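Adhesin competence repressor (Streptococcus pyogenes serotype M3, PDB 5JLU) binds DNA as a zinc-responsive transcription regulator of the MarR family, sensing zinc through metal sites in its two-subunit assembly. Local coordinates at residues N41-I46 with I75-K80. Sequence-based numbering, arbitrary orientation.
Sequences NTQEHI and IKSLVK. With ZN (zinc ion), chain B.
Gln43 reaches across to Ser77 and Leu78, tying the first turn of helix 41-52 to the last turns of helix 68-80, probably the recognition helix, in the winged helix-turn-helix fold of MarR regulators. The short segments cross at 74°, with their axes 10.4 Å apart, and side chains bridge the interval. CG of Gln43 lies anti to its carbonyl carbon (chi1 -66°) and the chain runs extended through chi2 (173°), carrying the amide out to the neighbouring helix. There NE2 donates to Ser77 OG at 2.8 Å; the hydroxyl lies nearly in the amide plane, though the bond is bent. NE2 also donates to the backbone O of Ala74, so this single nitrogen grips helix 68-80 twice. The methylene part of Gln43 slides antiparallel past Leu78: its CB is 4.0 Å from both CD1 and CD2 of the leucine, while its CG faces Leu78 CG. Beside this polar bridge the contact is apolar. Ile46 CG2 meets Leu78 CD1 at 4.1 Å, and Ile46 CD1 approaches Ile75 CG1 more loosely at 4.4 Å. Leu60 of helix 57-64 touches both isoleucines, and Leu84 of strand 84-88 touches Ile75 and Leu78, so that the apolar contact is buried. Helix 41-52 also carries His45, which binds zinc together with His111 and His115. The same helix turn therefore joins the metal site to helix 68-80, a plausible path by which zinc could influence DNA binding. At the metal, His45 NE2 sits 2.1 Å from the zinc ion, and the zinc-bound water 1 donates to both Asn41 OD1 and Glu44 OE1.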
# COMPACT_ATOMS: atom_id res chain seq x y z
N ASN A 41 0.48 -4.33 7.96
CA ASN A 41 -0.31 -3.13 8.22
C ASN A 41 -1.63 -3.49 8.89
O ASN A 41 -2.10 -2.77 9.78
CB ASN A 41 -0.56 -2.37 6.94
CG ASN A 41 0.73 -1.79 6.38
OD1 ASN A 41 1.21 -0.73 6.83
ND2 ASN A 41 1.32 -2.47 5.41
N THR A 42 -2.16 -4.63 8.53
CA THR A 42 -3.42 -5.08 9.06
C THR A 42 -3.24 -5.26 10.53
O THR A 42 -4.04 -4.81 11.31
CB THR A 42 -3.84 -6.42 8.45
OG1 THR A 42 -4.03 -6.24 7.06
CG2 THR A 42 -5.11 -6.94 9.04
N GLN A 43 -2.17 -5.93 10.90
CA GLN A 43 -1.88 -6.18 12.29
C GLN A 43 -1.57 -4.92 13.04
O GLN A 43 -2.08 -4.76 14.15
CB GLN A 43 -0.75 -7.20 12.48
CG GLN A 43 -1.08 -8.60 12.00
CD GLN A 43 0.17 -9.52 12.07
OE1 GLN A 43 1.29 -9.12 11.70
NE2 GLN A 43 -0.02 -10.71 12.59
N GLU A 44 -0.85 -3.97 12.43
CA GLU A 44 -0.61 -2.71 13.15
C GLU A 44 -1.90 -1.91 13.36
O GLU A 44 -2.01 -1.19 14.36
CB GLU A 44 0.35 -1.77 12.38
CG GLU A 44 1.78 -2.22 12.35
CD GLU A 44 2.66 -1.42 11.36
OE1 GLU A 44 2.23 -1.02 10.25
OE2 GLU A 44 3.79 -1.11 11.71
N HIS A 45 -2.84 -1.99 12.41
CA HIS A 45 -4.07 -1.26 12.53
C HIS A 45 -5.08 -1.94 13.46
O HIS A 45 -5.86 -1.25 14.10
CB HIS A 45 -4.65 -0.87 11.17
CG HIS A 45 -3.89 0.26 10.63
ND1 HIS A 45 -4.28 1.56 10.86
CD2 HIS A 45 -2.64 0.32 10.14
CE1 HIS A 45 -3.32 2.37 10.46
NE2 HIS A 45 -2.32 1.64 10.01
N ILE A 46 -4.98 -3.26 13.59
CA ILE A 46 -5.67 -3.94 14.69
C ILE A 46 -5.14 -3.42 16.04
O ILE A 46 -5.92 -3.08 16.96
CB ILE A 46 -5.51 -5.47 14.59
CG1 ILE A 46 -6.39 -5.93 13.42
CG2 ILE A 46 -5.87 -6.19 15.91
CD1 ILE A 46 -6.13 -7.39 13.01
N ILE A 75 -5.09 -11.85 14.00
CA ILE A 75 -5.12 -12.05 15.45
C ILE A 75 -4.41 -13.34 15.94
O ILE A 75 -3.67 -13.31 16.94
CB ILE A 75 -6.52 -11.97 16.00
CG1 ILE A 75 -7.05 -10.52 15.94
CG2 ILE A 75 -6.54 -12.44 17.46
CD1 ILE A 75 -8.51 -10.39 16.27
N LYS A 76 -4.58 -14.46 15.25
CA LYS A 76 -3.80 -15.65 15.63
C LYS A 76 -2.28 -15.41 15.63
O LYS A 76 -1.54 -15.75 16.58
CB LYS A 76 -4.16 -16.81 14.74
CG LYS A 76 -5.42 -17.52 15.19
CD LYS A 76 -5.83 -18.61 14.17
CE LYS A 76 -7.26 -19.05 14.59
NZ LYS A 76 -7.85 -19.99 13.57
N SER A 77 -1.80 -14.78 14.58
CA SER A 77 -0.35 -14.47 14.51
C SER A 77 0.06 -13.50 15.61
O SER A 77 1.11 -13.60 16.20
CB SER A 77 -0.03 -13.94 13.09
OG SER A 77 1.16 -13.25 13.05
N LEU A 78 -0.79 -12.53 15.92
CA LEU A 78 -0.51 -11.62 17.02
C LEU A 78 -0.47 -12.30 18.42
O LEU A 78 0.41 -12.03 19.26
CB LEU A 78 -1.54 -10.48 17.02
CG LEU A 78 -1.33 -9.45 15.88
CD1 LEU A 78 -2.44 -8.45 15.84
CD2 LEU A 78 -0.03 -8.72 16.12
N VAL A 79 -1.47 -13.13 18.69
CA VAL A 79 -1.47 -13.92 19.91
C VAL A 79 -0.18 -14.77 19.95
O VAL A 79 0.50 -14.80 20.97
CB VAL A 79 -2.69 -14.80 19.99
CG1 VAL A 79 -2.56 -15.82 21.16
CG2 VAL A 79 -3.99 -13.97 20.13
N LYS A 80 0.18 -15.40 18.83
CA LYS A 80 1.41 -16.21 18.76
C LYS A 80 2.65 -15.39 19.13
O LYS A 80 3.51 -15.90 19.81
CB LYS A 80 1.61 -16.89 17.39
CG LYS A 80 2.98 -17.64 17.24
CD LYS A 80 3.48 -17.79 15.79
CE LYS A 80 4.99 -18.08 15.71
NZ LYS A 80 5.72 -17.23 14.73
ZN ZN B . -0.31 2.23 9.67
O HOH W 1 0.36 0.21 9.11
O HOH W 2 -0.84 2.50 7.58
O HOH W 3 1.54 2.83 9.11